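PDB 6B4R: KauB from Pseudomonas aeruginosa PAO1, which oxidises a broad range of aldehydes, aminoaldehydes among them, to the corresponding acids as an NAD(P)+-dependent aldehyde dehydrogenase. Local coordinates for the interface of chains A and B. Sequence-based numbering; all coordinates share one arbitrary frame. Chains: chain A, KauB; chain B, KauB.

The interface of chains A and B. Residues chain A 130, 133-134, 137; chain B 84, 136-137.
One face of the A:Trp130 indole is covered by the aliphatic end of B:Lys137: CE stands 3.6 Å from the centroid of the five-membered ring, and CD lies over the six-membered ring, a CH-pi arrangement. Beside the pyrrole, and tilted from the ring plane towards the lysine-covered face, the B:Asp136 carboxylate accepts from the indole nitrogen, with A:Trp130 NE1 and B:Asp136 OD2 2.8 Å apart. Ring and carboxylate planes stand 87° apart, OD2 is approached from above its own plane, and the angle of 124° at the hydrogen shows a markedly bent bond. On that same side of the indole, next to the lysine tip, lies the A:Glu133 carboxylate, with both lone pairs of OE1 engaged: B:Lys84 NZ meets the syn one at 3.1 Å from OE1, and B:Lys137 NZ the anti one at 3.0 Å from OE1. Both pairs are salt bridges.

The same two ammonium groups also bind B:Asp136 within their own chain, B:Lys84 NZ lying 2.8 Å from OD2 and B:Lys137 NZ 2.9 Å from OD1. A ring of alternating charges results, in which the two lysines separate carboxylates from opposite subunits and would be expected to offset their mutual repulsion. B:Lys137 can serve both ring and acids because its chain bends at chi2 and again at chi4 (-54°), which lays CD and CE along the indole and turns NZ towards A:Glu133. The methyl group of A:Ala134 flanks this chain, its CB 3.6 Å from B:Lys137 CE.

The patch joins the end of helix 113-133 in chain A to helix 80-96 and the 3-10 helix 135-137 of chain B. Its bonds and packing across the two chains suggest a part in holding the subunits together, although the structure alone does not establish the oligomer in solution. The centre of the contact is about 20 Å from A:Glu267, the conserved catalytic glutamate of the aldehyde dehydrogenase family. On B:Asp136 OD2, A:Trp130 NE1 and B:Lys84 NZ arrive from opposite faces of the carboxylate plane.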
# COMPACT_ATOMS: atom_id res chain seq x y z
N TRP A 130 -0.05 16.72 -11.26
CA TRP A 130 -0.04 15.33 -10.82
C TRP A 130 0.17 15.23 -9.31
O TRP A 130 -0.56 14.53 -8.61
CB TRP A 130 1.06 14.56 -11.55
CG TRP A 130 0.95 13.06 -11.47
CD1 TRP A 130 0.33 12.23 -12.36
CD2 TRP A 130 1.49 12.21 -10.45
NE1 TRP A 130 0.44 10.93 -11.96
CE2 TRP A 130 1.15 10.88 -10.79
CE3 TRP A 130 2.22 12.44 -9.28
CZ2 TRP A 130 1.52 9.79 -10.00
CZ3 TRP A 130 2.59 11.36 -8.50
CH2 TRP A 130 2.23 10.05 -8.86
N GLU A 133 -2.96 16.33 -7.53
CA GLU A 133 -4.02 15.33 -7.60
C GLU A 133 -3.79 14.18 -6.63
O GLU A 133 -4.74 13.53 -6.20
CB GLU A 133 -4.12 14.77 -9.02
CG GLU A 133 -4.53 15.78 -10.08
CD GLU A 133 -4.34 15.24 -11.49
OE1 GLU A 133 -3.72 14.17 -11.64
OE2 GLU A 133 -4.82 15.90 -12.44
N ALA A 134 -2.53 13.93 -6.29
CA ALA A 134 -2.17 12.77 -5.49
C ALA A 134 -2.27 13.01 -3.98
O ALA A 134 -2.21 12.05 -3.20
CB ALA A 134 -0.76 12.31 -5.85
N LYS A 137 -5.00 11.12 -2.17
CA LYS A 137 -5.11 9.73 -2.60
C LYS A 137 -4.16 8.87 -1.78
O LYS A 137 -4.22 7.64 -1.82
CB LYS A 137 -4.81 9.58 -4.09
CG LYS A 137 -5.57 10.54 -4.99
CD LYS A 137 -7.08 10.44 -4.76
CE LYS A 137 -7.85 11.34 -5.72
NZ LYS A 137 -7.42 12.77 -5.61
N LYS B 84 -8.38 10.04 -17.29
CA LYS B 84 -8.44 10.98 -16.18
C LYS B 84 -8.90 12.35 -16.67
O LYS B 84 -9.81 12.94 -16.10
CB LYS B 84 -7.07 11.09 -15.51
CG LYS B 84 -6.97 12.23 -14.51
CD LYS B 84 -5.62 12.25 -13.82
CE LYS B 84 -4.49 12.46 -14.82
NZ LYS B 84 -3.17 12.51 -14.15
N ASP B 136 -4.42 7.26 -12.16
CA ASP B 136 -2.99 7.00 -12.34
C ASP B 136 -2.19 7.15 -11.05
O ASP B 136 -0.97 7.28 -11.08
CB ASP B 136 -2.41 7.90 -13.43
CG ASP B 136 -2.56 9.38 -13.12
OD1 ASP B 136 -3.54 9.75 -12.43
OD2 ASP B 136 -1.71 10.17 -13.57
N LYS B 137 -2.88 7.14 -9.91
CA LYS B 137 -2.23 7.19 -8.61
C LYS B 137 -2.24 5.81 -7.96
O LYS B 137 -1.60 5.60 -6.93
CB LYS B 137 -2.92 8.19 -7.68
CG LYS B 137 -3.10 9.58 -8.26
CD LYS B 137 -1.77 10.20 -8.65
CE LYS B 137 -1.98 11.59 -9.21
NZ LYS B 137 -2.96 11.60 -10.33